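Local atomic coordinates of PTS system, IIA component (Enterococcus faecalis, PDB entry 3BED), a protein that probably serves as the IIA phosphocarrier subunit of a mannose/sorbose-type sugar phosphotransferase system, relaying phosphoryl groups during sugar uptake. Residues S46-K51 with C76-M81; M81-G84 with Q88-V91; E19-T24 with A32-V37; A41-G44 with A50-A53; M26-L31 with M99-A104. All blocks are in the same frame, centred on the assembly; numbering follows the deposited sequence.

Interaction 1 of 5, residues S46-K51 with C76-M81; sequences SGTQAK and CNVAMM
Val-78 sets its two methyl branches against one turn of the neighbouring helix, between Thr-48 and Gln-49. Its CG2 meets the methyl CG2 of Thr-48 at 3.8 Å and, on its other flank, the CG methylene of Gln-49 at 4.0 Å. The second branch, CG1, lies anti to the backbone N (chi1 162°) and is thereby brought onto the helix backbone, 3.8 Å from CA of Gln-49. Further along, the amide of Gln-49 reaches Met-81, a selenomethionine; the two side chains run nearly perpendicular, with NE2 3.7 Å from SE. Helices 44-59 and 74-82 belong to the alpha/beta fold of the IIA domain, whose parallel sheet has strand order 2-1-3-4, and the two short segments cross at -52° with axes 9.6 Å apart. No hydrogen bond links them. The OG1 of Thr-48 is instead turned back to the carbonyl O of Gly-44 one turn earlier, which fixes the threonine's rotation and presents its methyl to Val-78. Leu-45 and Leu-52 of helix 44-59 also touch Val-78. Beyond the helix pair, Cys-76 and Ala-79 rest on strands 64-68 and 89-93, while Cys-76 also packs on Ile-129 of the second subunit.

Interaction 2 of 5, residues M81-G84 with Q88-V91; sequences MAMG and QLRV
The carbonyl O of Leu-89 is approached by a charged group and by a methyl: NH1 of Arg-90 donates to it at 3.0 Å, and CE of the selenomethionine Met-83 lies 3.3 Å away. The bond is fairly straight (N-H...O 159°) but arrives from above the carbonyl plane, 70° out of it, while the oxygen stays almost in the plane of the guanidinium. Arg-90 can curl back in this way because its chain bends at chi2 (-77°). The same NH1 also bonds the carbonyl O of Pro-87, and NE forms a salt bridge with Asp-112. Met-83 lies across Leu-89 at about a right angle, its CG 3.9 Å from Leu-89 CD2. Its SE then reaches CG2 of Val-91 at 3.8 Å, and the bend at chi3 carries CE back over the strand to the CD methylene of Arg-90. Ala-82 adds its CB against Leu-89 CD2, 3.7 Å away. The contact thus closes the short connection from helix 74-82 into strand 89-93, the outermost strand on its side within the chain, whose Val-91 backbone bonds to the second subunit. Leu-89 and Val-91 continue onto strand 64-68, Ala-82 onto helix 44-59, and Ile-129 of the second subunit covers Met-83 and Val-91.

Interaction 3 of 5, residues E19-T24 with A32-V37; sequences ETLAST and ADAAIV
Apolar side chains do most of the joining, Leu-21 above all. With CG anti to the backbone N (chi1 -179°), its isobutyl fork reaches from helix 16-28 onto the near side of the chain leading into strand 35-39. One branch, CD1, lies 4.1 Å from the methyl CB of Ala-34. The other, CD2, touches CD1 of Ile-36 at 3.9 Å, and this same ethyl end of the isoleucine also reaches CB of Leu-21, the two side chains meeting at a slant. A turn later on the helix, CG2 of Thr-24 rests on CB of Ala-32 at 3.8 Å.

Against the backbone, CD2 of Leu-21 lies 3.4 Å from the carbonyl O of Ala-34, while its CD1 helps to cover the peptide N of Ala-34, which is buried here without a polar partner in the model.

No hydrogen bond links residues 19-24 to 32-37 directly, but Gln-25, the next residue of the helix, donates NE2 across to the carbonyl O of Ala-32. OG1 of Thr-24 donates to the carbonyl O of Thr-20 at 2.8 Å, on the opposite face of that carbonyl from the helical N-H of Thr-24. The bond fixes the threonine's rotation and directs its methyl to Ala-32.

Leu-10 of the adjacent strand 7-13 touches both Leu-21 and Ile-36, as expected where the helix of a beta-alpha-beta crossover, here 7-13, 16-28 and 35-39, packs on the two parallel strands it connects.

Interaction 4 of 5, residues A41-G44 with A50-A53; sequences AEDG and AKLA
Lys-51 and Asp-43 form a salt bridge that ties the loop between strand 35-39 and helix 44-59 to a point about two turns into that helix, within a strand-loop-helix unit of the alpha/beta fold. The two side chains meet at about a right angle. Lysine's chain is fully extended beyond CG, with chi2 to chi4 all near 180°, and runs from the helix to the loop as a straight arm. Asp-43 comes in across the end of that arm, its CG anti to its own carbonyl carbon (chi1 -82°). The carboxylate is engaged unevenly: NZ bonds OD2 at 2.8 Å, whereas OD1 stands 3.6 Å from NZ. CE of the lysine passes nearby as well, 3.4 Å from OD2, and the CH2 group therefore covers part of the acid.

Both ends of the bridge have further partners. OD2 also accepts the backbone N-H of Thr-40, and NZ also donates to the carbonyl O of Ser-38. The ammonium is thus tied to strand 35-39 and the carboxylate to the residue just after it, which should limit their swing although the site lies at the surface. The two opposite charges probably stabilise each other's ionised forms. Gly-44 follows at once with positive phi (57°), the chain turning there into helix 44-59, and its carbonyl O receives OG1 of Thr-48. On Asp-43, the lone pair of OD2 that takes the lysine N-H is the syn one, on the side of OD1.

Interaction 5 of 5, residues M26-L31 with M99-A104; sequences MIVGEL and MAIEAA
Ile-101 projects from helix 97-105 as a two-pronged bump that settles against the last turn of helix 16-28, with Ile-27 on one prong and Val-28 on the other. The longer prong ends in CD1, which nestles between two methyls of Ile-27: CG2 and CD1 are both 3.8 Å from it. Here the isoleucine side chains run nearly perpendicular, so the tip of one enters the notch between the branches of the other. With CG1 anti to the carbonyl carbon (chi1 -70°), the shorter prong CG2 falls anti to the backbone N and meets CG1 of Val-28 at 3.7 Å.

Val-28 in turn spreads its fork over two residues of the opposite helix. While CG1 lies on Ile-101, CG2 reaches one turn further to CB of Ala-104, 3.9 Å away, a low bump on which it rests. With CG1 of Val-28 anti to the carbonyl carbon (chi1 -54°), CG2 sits between the backbone N and the carbonyl carbon, and this rotation sends one methyl to each partner.

Straight after Val-28 the helix stops at Gly-29, whose positive phi (106°) swings the chain off into the loop before strand 35-39. Leu-97 and Val-105 of helix 97-105 extend the seam, touching Ile-27 and Val-28. Across the dimer, His-13 and Leu-70 of the second subunit pack on Ile-27 and Ile-101.

With aliphatic methyls alone meeting and no hydrogen bond between the segments, the two helices are joined here by dispersion and by the removal of apolar surface from water.

Interactions 1 and 4 share helix 44-59, with centres 7 Å apart, yet differ sharply: the first packs a partly buried face on helix 74-82, the second is a surface salt bridge back to the preceding loop. Interaction 2 continues from interaction 1 through Met-81, carrying helix 74-82 on to strand 89-93, where Val-91 touches Ala-79. Interactions 3 and 5 form a second pair on helix 16-28, on the same side of the chain's centre, opposite interaction 2, their centres 8 Å apart; interaction 3 is partly buried against the sheet, interaction 5 lies nearer the surface but remains wholly apolar. Apart from interaction 4, all reach the second subunit.

Interaction 1 of 5, residues S46-K51 with C76-M81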
loop_
_atom_site.group_PDB
_atom_site.type_symbol
_atom_site.label_atom_id
_atom_site.label_comp_id
_atom_site.label_asym_id
_atom_site.label_seq_id
_atom_site.Cartn_x
_atom_site.Cartn_y
_atom_site.Cartn_z
ATOM N N SER A 46 -15.541 15.900 9.400
ATOM C CA SER A 46 -16.403 16.671 8.524
ATOM C C SER A 46 -15.701 16.965 7.204
ATOM O O SER A 46 -16.324 16.881 6.140
ATOM C CB SER A 46 -16.856 17.972 9.210
ATOM O OG SER A 46 -17.857 17.700 10.197
ATOM N N GLY A 47 -14.405 17.271 7.255
ATOM C CA GLY A 47 -13.685 17.624 6.006
ATOM C C GLY A 47 -13.503 16.414 5.113
ATOM O O GLY A 47 -13.528 16.535 3.885
ATOM N N THR A 48 -13.288 15.248 5.724
ATOM C CA THR A 48 -13.143 14.015 4.986
ATOM C C THR A 48 -14.483 13.633 4.357
ATOM O O THR A 48 -14.532 13.264 3.177
ATOM C CB THR A 48 -12.624 12.890 5.915
ATOM O OG1 THR A 48 -11.378 13.315 6.499
ATOM C CG2 THR A 48 -12.343 11.670 5.123
ATOM N N GLN A 49 -15.552 13.709 5.146
ATOM C CA GLN A 49 -16.897 13.452 4.623
ATOM C C GLN A 49 -17.212 14.351 3.443
ATOM O O GLN A 49 -17.801 13.901 2.459
ATOM C CB GLN A 49 -17.936 13.711 5.716
ATOM C CG GLN A 49 -18.020 12.620 6.782
ATOM C CD GLN A 49 -19.061 12.962 7.881
ATOM O OE1 GLN A 49 -19.248 14.110 8.234
ATOM N NE2 GLN A 49 -19.712 11.944 8.422
ATOM N N ALA A 50 -16.828 15.612 3.547
ATOM C CA ALA A 50 -17.159 16.561 2.498
ATOM C C ALA A 50 -16.369 16.231 1.224
ATOM O O ALA A 50 -16.898 16.339 0.109
ATOM C CB ALA A 50 -16.888 18.009 2.942
ATOM N N LYS A 51 -15.112 15.816 1.369
ATOM C CA LYS A 51 -14.299 15.493 0.186
ATOM C C LYS A 51 -14.884 14.288 -0.541
ATOM O O LYS A 51 -14.991 14.302 -1.772
ATOM C CB LYS A 51 -12.857 15.217 0.580
ATOM C CG LYS A 51 -12.090 16.483 0.923
ATOM C CD LYS A 51 -10.659 16.116 1.317
ATOM C CE LYS A 51 -9.815 17.356 1.542
ATOM N NZ LYS A 51 -8.336 17.050 1.776
ATOM N N CYS A 76 -11.553 5.213 5.843
ATOM C CA CYS A 76 -12.376 4.037 5.649
ATOM C C CYS A 76 -13.776 4.176 6.286
ATOM O O CYS A 76 -14.805 3.821 5.656
ATOM C CB CYS A 76 -11.641 2.809 6.144
ATOM S SG CYS A 76 -12.413 1.253 5.580
ATOM N N ASN A 77 -13.838 4.717 7.512
ATOM C CA ASN A 77 -15.155 4.897 8.153
ATOM C C ASN A 77 -16.080 5.806 7.329
ATOM O O ASN A 77 -17.274 5.584 7.204
ATOM C CB ASN A 77 -14.976 5.516 9.543
ATOM C CG ASN A 77 -14.204 4.605 10.495
ATOM O OD1 ASN A 77 -14.164 3.376 10.316
ATOM N ND2 ASN A 77 -13.635 5.203 11.545
ATOM N N VAL A 78 -15.493 6.836 6.764
ATOM C CA VAL A 78 -16.260 7.792 5.971
ATOM C C VAL A 78 -16.823 7.109 4.705
ATOM O O VAL A 78 -17.970 7.330 4.356
ATOM C CB VAL A 78 -15.387 8.958 5.637
ATOM C CG1 VAL A 78 -15.946 9.806 4.443
ATOM C CG2 VAL A 78 -15.185 9.787 6.874
ATOM N N ALA A 79 -16.007 6.257 4.070
ATOM C CA ALA A 79 -16.435 5.469 2.902
ATOM C C ALA A 79 -17.571 4.544 3.321
ATOM O O ALA A 79 -18.617 4.495 2.654
ATOM C CB ALA A 79 -15.253 4.665 2.307
HETATM N N MSE A 80 -17.390 3.826 4.439
HETATM C CA MSE A 80 -18.418 2.931 4.957
HETATM C C MSE A 80 -19.748 3.670 5.196
HETATM O O MSE A 80 -20.828 3.152 4.888
HETATM C CB MSE A 80 -17.956 2.299 6.268
HETATM C CG MSE A 80 -18.915 1.251 6.753
HETATM SE SE MSE A 80 -18.299 0.481 8.418
HETATM C CE MSE A 80 -18.047 2.142 9.475
HETATM N N MSE A 81 -19.657 4.878 5.772
HETATM C CA MSE A 81 -20.866 5.648 6.107
HETATM C C MSE A 81 -21.604 6.047 4.801
HETATM O O MSE A 81 -22.831 6.108 4.743
HETATM C CB MSE A 81 -20.514 6.917 6.896
HETATM C CG MSE A 81 -20.142 6.639 8.367
HETATM SE SE MSE A 81 -19.802 8.327 9.305
HETATM C CE MSE A 81 -17.895 8.083 9.539
#

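Interaction 2 of 5, residues M81-G84 with Q88-V91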
loop_
_atom_site.group_PDB
_atom_site.type_symbol
_atom_site.label_atom_id
_atom_site.label_comp_id
_atom_site.label_asym_id
_atom_site.label_seq_id
_atom_site.Cartn_x
_atom_site.Cartn_y
_atom_site.Cartn_z
HETATM N N MSE A 81 -19.657 4.878 5.772
HETATM C CA MSE A 81 -20.866 5.648 6.107
HETATM C C MSE A 81 -21.604 6.047 4.801
HETATM O O MSE A 81 -22.831 6.108 4.743
HETATM C CB MSE A 81 -20.514 6.917 6.896
HETATM C CG MSE A 81 -20.142 6.639 8.367
HETATM SE SE MSE A 81 -19.802 8.327 9.305
HETATM C CE MSE A 81 -17.895 8.083 9.539
ATOM N N ALA A 82 -20.848 6.310 3.747
ATOM C CA ALA A 82 -21.436 6.686 2.458
ATOM C C ALA A 82 -22.240 5.539 1.842
ATOM O O ALA A 82 -23.207 5.762 1.074
ATOM C CB ALA A 82 -20.328 7.211 1.520
HETATM N N MSE A 83 -21.894 4.298 2.170
HETATM C CA MSE A 83 -22.684 3.198 1.652
HETATM C C MSE A 83 -24.174 3.221 2.040
HETATM O O MSE A 83 -25.004 2.596 1.343
HETATM C CB MSE A 83 -22.059 1.862 2.029
HETATM C CG MSE A 83 -20.689 1.606 1.401
HETATM SE SE MSE A 83 -19.946 -0.067 2.126
HETATM C CE MSE A 83 -20.915 -1.288 1.078
ATOM N N GLY A 84 -24.529 3.933 3.114
ATOM C CA GLY A 84 -25.941 4.019 3.523
ATOM C C GLY A 84 -26.770 4.908 2.616
ATOM O O GLY A 84 -28.025 4.858 2.642
ATOM N N GLN A 88 -24.894 1.448 -4.716
ATOM C CA GLN A 88 -23.977 0.711 -5.583
ATOM C C GLN A 88 -22.508 1.025 -5.292
ATOM O O GLN A 88 -21.649 0.777 -6.140
ATOM C CB GLN A 88 -24.300 1.003 -7.049
ATOM C CG GLN A 88 -25.778 0.724 -7.410
ATOM C CD GLN A 88 -25.988 0.651 -8.885
ATOM O OE1 GLN A 88 -26.311 1.650 -9.503
ATOM N NE2 GLN A 88 -25.727 -0.513 -9.473
ATOM N N LEU A 89 -22.250 1.559 -4.085
ATOM C CA LEU A 89 -20.899 1.809 -3.613
ATOM C C LEU A 89 -20.458 0.649 -2.760
ATOM O O LEU A 89 -21.226 0.179 -1.913
ATOM C CB LEU A 89 -20.899 3.081 -2.751
ATOM C CG LEU A 89 -19.601 3.382 -1.962
ATOM C CD1 LEU A 89 -18.470 3.715 -2.928
ATOM C CD2 LEU A 89 -19.820 4.540 -0.997
ATOM N N ARG A 90 -19.230 0.161 -2.986
ATOM C CA ARG A 90 -18.612 -0.821 -2.099
ATOM C C ARG A 90 -17.251 -0.289 -1.639
ATOM O O ARG A 90 -16.709 0.644 -2.245
ATOM C CB ARG A 90 -18.453 -2.192 -2.781
ATOM C CG ARG A 90 -19.761 -2.777 -3.393
ATOM C CD ARG A 90 -20.691 -3.380 -2.309
ATOM N NE ARG A 90 -21.911 -3.930 -2.906
ATOM C CZ ARG A 90 -22.952 -3.224 -3.359
ATOM N NH1 ARG A 90 -23.017 -1.896 -3.228
ATOM N NH2 ARG A 90 -23.968 -3.883 -3.945
ATOM N N VAL A 91 -16.709 -0.928 -0.605
ATOM C CA VAL A 91 -15.464 -0.493 0.022
ATOM C C VAL A 91 -14.613 -1.705 0.322
ATOM O O VAL A 91 -15.093 -2.669 0.904
ATOM C CB VAL A 91 -15.744 0.245 1.358
ATOM C CG1 VAL A 91 -14.429 0.691 2.024
ATOM C CG2 VAL A 91 -16.670 1.472 1.130
#

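Interaction 3 of 5, residues E19-T24 with A32-V37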
loop_
_atom_site.group_PDB
_atom_site.type_symbol
_atom_site.label_atom_id
_atom_site.label_comp_id
_atom_site.label_asym_id
_atom_site.label_seq_id
_atom_site.Cartn_x
_atom_site.Cartn_y
_atom_site.Cartn_z
ATOM N N GLU A 19 -0.340 8.890 -4.370
ATOM C CA GLU A 19 0.866 8.353 -4.993
ATOM C C GLU A 19 0.685 6.909 -5.444
ATOM O O GLU A 19 1.373 6.464 -6.345
ATOM C CB GLU A 19 2.084 8.472 -4.040
ATOM C CG GLU A 19 2.444 9.941 -3.753
ATOM C CD GLU A 19 2.925 10.689 -4.999
ATOM O OE1 GLU A 19 3.214 10.046 -6.054
ATOM O OE2 GLU A 19 2.984 11.944 -4.929
ATOM N N THR A 20 -0.220 6.181 -4.790
ATOM C CA THR A 20 -0.546 4.831 -5.257
ATOM C C THR A 20 -1.123 4.897 -6.678
ATOM O O THR A 20 -0.729 4.089 -7.544
ATOM C CB THR A 20 -1.507 4.118 -4.297
ATOM O OG1 THR A 20 -0.907 4.068 -2.997
ATOM C CG2 THR A 20 -1.735 2.684 -4.746
ATOM N N LEU A 21 -2.058 5.831 -6.910
ATOM C CA LEU A 21 -2.583 6.009 -8.268
ATOM C C LEU A 21 -1.470 6.386 -9.261
ATOM O O LEU A 21 -1.406 5.843 -10.347
ATOM C CB LEU A 21 -3.705 7.061 -8.293
ATOM C CG LEU A 21 -4.333 7.299 -9.668
ATOM C CD1 LEU A 21 -4.939 6.024 -10.242
ATOM C CD2 LEU A 21 -5.365 8.445 -9.610
ATOM N N ALA A 22 -0.616 7.335 -8.877
ATOM C CA ALA A 22 0.483 7.778 -9.776
ATOM C C ALA A 22 1.368 6.607 -10.156
ATOM O O ALA A 22 1.673 6.415 -11.326
ATOM C CB ALA A 22 1.298 8.870 -9.116
ATOM N N SER A 23 1.725 5.801 -9.176
ATOM C CA SER A 23 2.541 4.601 -9.423
ATOM C C SER A 23 1.814 3.595 -10.335
ATOM O O SER A 23 2.404 2.970 -11.218
ATOM C CB SER A 23 2.925 3.959 -8.094
ATOM O OG SER A 23 3.793 4.831 -7.362
ATOM N N THR A 24 0.518 3.402 -10.085
ATOM C CA THR A 24 -0.308 2.520 -10.923
ATOM C C THR A 24 -0.287 2.989 -12.368
ATOM O O THR A 24 -0.182 2.191 -13.274
ATOM C CB THR A 24 -1.787 2.511 -10.414
ATOM O OG1 THR A 24 -1.812 2.000 -9.081
ATOM C CG2 THR A 24 -2.669 1.647 -11.292
ATOM N N ALA A 32 -5.374 4.104 -16.290
ATOM C CA ALA A 32 -5.647 3.914 -14.856
ATOM C C ALA A 32 -6.191 5.210 -14.311
ATOM O O ALA A 32 -5.534 6.244 -14.373
ATOM C CB ALA A 32 -4.381 3.498 -14.108
ATOM N N ASP A 33 -7.426 5.166 -13.822
ATOM C CA ASP A 33 -8.084 6.373 -13.361
ATOM C C ASP A 33 -8.862 6.124 -12.081
ATOM O O ASP A 33 -9.536 5.085 -11.927
ATOM C CB ASP A 33 -9.005 6.946 -14.439
ATOM C CG ASP A 33 -9.333 8.404 -14.192
ATOM O OD1 ASP A 33 -8.589 9.093 -13.429
ATOM O OD2 ASP A 33 -10.353 8.867 -14.755
ATOM N N ALA A 34 -8.757 7.077 -11.168
ATOM C CA ALA A 34 -9.496 7.008 -9.911
ATOM C C ALA A 34 -9.592 8.393 -9.358
ATOM O O ALA A 34 -8.695 9.237 -9.598
ATOM C CB ALA A 34 -8.813 6.061 -8.890
ATOM N N ALA A 35 -10.693 8.671 -8.674
ATOM C CA ALA A 35 -10.737 9.877 -7.835
ATOM C C ALA A 35 -9.945 9.570 -6.576
ATOM O O ALA A 35 -9.688 8.408 -6.273
ATOM C CB ALA A 35 -12.175 10.227 -7.495
ATOM N N ILE A 36 -9.512 10.624 -5.893
ATOM C CA ILE A 36 -8.672 10.444 -4.698
ATOM C C ILE A 36 -9.234 11.270 -3.574
ATOM O O ILE A 36 -9.636 12.418 -3.790
ATOM C CB ILE A 36 -7.216 10.976 -4.975
ATOM C CG1 ILE A 36 -6.538 10.199 -6.128
ATOM C CG2 ILE A 36 -6.391 10.954 -3.729
ATOM C CD1 ILE A 36 -6.351 8.668 -5.846
ATOM N N VAL A 37 -9.260 10.702 -2.371
ATOM C CA VAL A 37 -9.417 11.496 -1.125
ATOM C C VAL A 37 -8.154 11.346 -0.290
ATOM O O VAL A 37 -7.774 10.214 0.098
ATOM C CB VAL A 37 -10.607 11.049 -0.275
ATOM C CG1 VAL A 37 -10.683 11.877 1.047
ATOM C CG2 VAL A 37 -11.896 11.142 -1.090
#

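Interaction 4 of 5, residues A41-G44 with A50-A53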
loop_
_atom_site.group_PDB
_atom_site.type_symbol
_atom_site.label_atom_id
_atom_site.label_comp_id
_atom_site.label_asym_id
_atom_site.label_seq_id
_atom_site.Cartn_x
_atom_site.Cartn_y
_atom_site.Cartn_z
ATOM N N ALA A 41 -3.903 16.226 7.974
ATOM C CA ALA A 41 -3.957 16.348 9.425
ATOM C C ALA A 41 -4.990 17.387 9.873
ATOM O O ALA A 41 -5.479 17.316 11.002
ATOM C CB ALA A 41 -2.574 16.638 10.001
ATOM N N GLU A 42 -5.379 18.285 8.962
ATOM C CA GLU A 42 -6.393 19.297 9.291
ATOM C C GLU A 42 -7.817 18.911 8.937
ATOM O O GLU A 42 -8.758 19.595 9.331
ATOM C CB GLU A 42 -6.063 20.635 8.626
ATOM C CG GLU A 42 -4.897 21.358 9.300
ATOM C CD GLU A 42 -3.581 20.649 9.031
ATOM O OE1 GLU A 42 -3.365 20.227 7.870
ATOM O OE2 GLU A 42 -2.791 20.475 9.993
ATOM N N ASP A 43 -8.004 17.791 8.241
ATOM C CA ASP A 43 -9.341 17.456 7.773
ATOM C C ASP A 43 -10.276 16.951 8.846
ATOM O O ASP A 43 -11.399 17.427 8.949
ATOM C CB ASP A 43 -9.314 16.444 6.643
ATOM C CG ASP A 43 -9.048 17.091 5.288
ATOM O OD1 ASP A 43 -9.391 18.292 5.034
ATOM O OD2 ASP A 43 -8.465 16.405 4.461
ATOM N N GLY A 44 -9.882 15.899 9.557
ATOM C CA GLY A 44 -10.897 15.330 10.480
ATOM C C GLY A 44 -12.210 14.888 9.822
ATOM O O GLY A 44 -12.308 14.827 8.577
ATOM N N ALA A 50 -16.828 15.612 3.547
ATOM C CA ALA A 50 -17.159 16.561 2.498
ATOM C C ALA A 50 -16.369 16.231 1.224
ATOM O O ALA A 50 -16.898 16.339 0.109
ATOM C CB ALA A 50 -16.888 18.009 2.942
ATOM N N LYS A 51 -15.112 15.816 1.369
ATOM C CA LYS A 51 -14.299 15.493 0.186
ATOM C C LYS A 51 -14.884 14.288 -0.541
ATOM O O LYS A 51 -14.991 14.302 -1.772
ATOM C CB LYS A 51 -12.857 15.217 0.580
ATOM C CG LYS A 51 -12.090 16.483 0.923
ATOM C CD LYS A 51 -10.659 16.116 1.317
ATOM C CE LYS A 51 -9.815 17.356 1.542
ATOM N NZ LYS A 51 -8.336 17.050 1.776
ATOM N N LEU A 52 -15.244 13.236 0.203
ATOM C CA LEU A 52 -15.846 12.095 -0.481
ATOM C C LEU A 52 -17.217 12.492 -1.069
ATOM O O LEU A 52 -17.583 12.051 -2.169
ATOM C CB LEU A 52 -16.031 10.916 0.464
ATOM C CG LEU A 52 -16.614 9.652 -0.132
ATOM C CD1 LEU A 52 -15.786 9.158 -1.321
ATOM C CD2 LEU A 52 -16.779 8.556 0.919
ATOM N N ALA A 53 -17.970 13.299 -0.330
ATOM C CA ALA A 53 -19.345 13.643 -0.785
ATOM C C ALA A 53 -19.273 14.384 -2.131
ATOM O O ALA A 53 -20.105 14.134 -3.011
ATOM C CB ALA A 53 -20.058 14.524 0.233
#

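Interaction 5 of 5, residues M26-L31 with M99-A104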
loop_
_atom_site.group_PDB
_atom_site.type_symbol
_atom_site.label_atom_id
_atom_site.label_comp_id
_atom_site.label_asym_id
_atom_site.label_seq_id
_atom_site.Cartn_x
_atom_site.Cartn_y
_atom_site.Cartn_z
HETATM N N MSE A 26 1.933 4.545 -13.903
HETATM C CA MSE A 26 3.257 4.301 -14.478
HETATM C C MSE A 26 3.558 2.835 -14.791
HETATM O O MSE A 26 4.559 2.522 -15.460
HETATM C CB MSE A 26 4.343 4.925 -13.611
HETATM C CG MSE A 26 4.340 6.477 -13.645
HETATM SE SE MSE A 26 5.114 7.129 -15.317
HETATM C CE MSE A 26 6.985 6.681 -14.930
ATOM N N ILE A 27 2.676 1.952 -14.335
ATOM C CA ILE A 27 2.798 0.521 -14.531
ATOM C C ILE A 27 1.815 0.058 -15.606
ATOM O O ILE A 27 2.177 -0.723 -16.470
ATOM C CB ILE A 27 2.581 -0.260 -13.197
ATOM C CG1 ILE A 27 3.758 0.033 -12.250
ATOM C CG2 ILE A 27 2.437 -1.808 -13.439
ATOM C CD1 ILE A 27 3.504 -0.396 -10.840
ATOM N N VAL A 28 0.567 0.535 -15.518
ATOM C CA VAL A 28 -0.500 0.072 -16.443
ATOM C C VAL A 28 -0.838 1.069 -17.541
ATOM O O VAL A 28 -1.458 0.696 -18.538
ATOM C CB VAL A 28 -1.809 -0.383 -15.696
ATOM C CG1 VAL A 28 -1.513 -1.447 -14.613
ATOM C CG2 VAL A 28 -2.584 0.790 -15.117
ATOM N N GLY A 29 -0.412 2.313 -17.382
ATOM C CA GLY A 29 -0.710 3.298 -18.372
ATOM C C GLY A 29 -1.751 4.310 -18.022
ATOM O O GLY A 29 -2.399 4.239 -16.957
ATOM N N GLU A 30 -1.940 5.236 -18.956
ATOM C CA GLU A 30 -2.724 6.417 -18.695
ATOM C C GLU A 30 -4.188 6.086 -18.464
ATOM O O GLU A 30 -4.916 6.912 -17.925
ATOM C CB GLU A 30 -2.557 7.419 -19.860
ATOM C CG GLU A 30 -2.977 6.778 -21.141
ATOM C CD GLU A 30 -2.885 7.659 -22.350
ATOM O OE1 GLU A 30 -2.356 8.802 -22.260
ATOM O OE2 GLU A 30 -3.384 7.186 -23.398
ATOM N N LEU A 31 -4.618 4.873 -18.801
ATOM C CA LEU A 31 -6.030 4.533 -18.617
ATOM C C LEU A 31 -6.383 4.257 -17.158
ATOM O O LEU A 31 -7.573 4.184 -16.819
ATOM C CB LEU A 31 -6.510 3.412 -19.591
ATOM C CG LEU A 31 -6.586 3.812 -21.098
ATOM C CD1 LEU A 31 -6.844 2.617 -22.000
ATOM C CD2 LEU A 31 -7.570 4.948 -21.432
HETATM N N MSE A 99 -3.495 -4.320 -5.648
HETATM C CA MSE A 99 -4.937 -4.105 -5.722
HETATM C C MSE A 99 -5.261 -2.986 -6.684
HETATM O O MSE A 99 -6.234 -3.088 -7.468
HETATM C CB MSE A 99 -5.511 -3.803 -4.336
HETATM C CG MSE A 99 -5.579 -4.970 -3.445
HETATM SE SE MSE A 99 -5.843 -4.301 -1.608
HETATM C CE MSE A 99 -7.135 -2.866 -2.223
ATOM N N ALA A 100 -4.465 -1.919 -6.646
ATOM C CA ALA A 100 -4.724 -0.761 -7.499
ATOM C C ALA A 100 -4.491 -1.097 -8.964
ATOM O O ALA A 100 -5.281 -0.676 -9.832
ATOM C CB ALA A 100 -3.846 0.410 -7.079
ATOM N N ILE A 101 -3.389 -1.812 -9.250
ATOM C CA ILE A 101 -3.129 -2.269 -10.640
ATOM C C ILE A 101 -4.258 -3.146 -11.166
ATOM O O ILE A 101 -4.749 -2.928 -12.297
ATOM C CB ILE A 101 -1.755 -3.044 -10.711
ATOM C CG1 ILE A 101 -0.634 -1.995 -10.511
ATOM C CG2 ILE A 101 -1.709 -4.008 -11.959
ATOM C CD1 ILE A 101 0.687 -2.802 -10.171
ATOM N N GLU A 102 -4.646 -4.156 -10.382
ATOM C CA GLU A 102 -5.716 -5.003 -10.864
ATOM C C GLU A 102 -7.041 -4.266 -11.028
ATOM O O GLU A 102 -7.791 -4.566 -11.960
ATOM C CB GLU A 102 -5.855 -6.257 -10.007
ATOM C CG GLU A 102 -4.589 -7.134 -10.055
ATOM C CD GLU A 102 -4.247 -7.664 -11.451
ATOM O OE1 GLU A 102 -5.126 -7.750 -12.343
ATOM O OE2 GLU A 102 -3.081 -8.012 -11.642
ATOM N N ALA A 103 -7.349 -3.314 -10.148
ATOM C CA ALA A 103 -8.578 -2.542 -10.270
ATOM C C ALA A 103 -8.547 -1.759 -11.564
ATOM O O ALA A 103 -9.563 -1.629 -12.270
ATOM C CB ALA A 103 -8.700 -1.615 -9.079
ATOM N N ALA A 104 -7.369 -1.231 -11.892
ATOM C CA ALA A 104 -7.236 -0.309 -13.014
ATOM C C ALA A 104 -7.502 -1.011 -14.325
ATOM O O ALA A 104 -7.957 -0.374 -15.261
ATOM C CB ALA A 104 -5.862 0.266 -13.032
#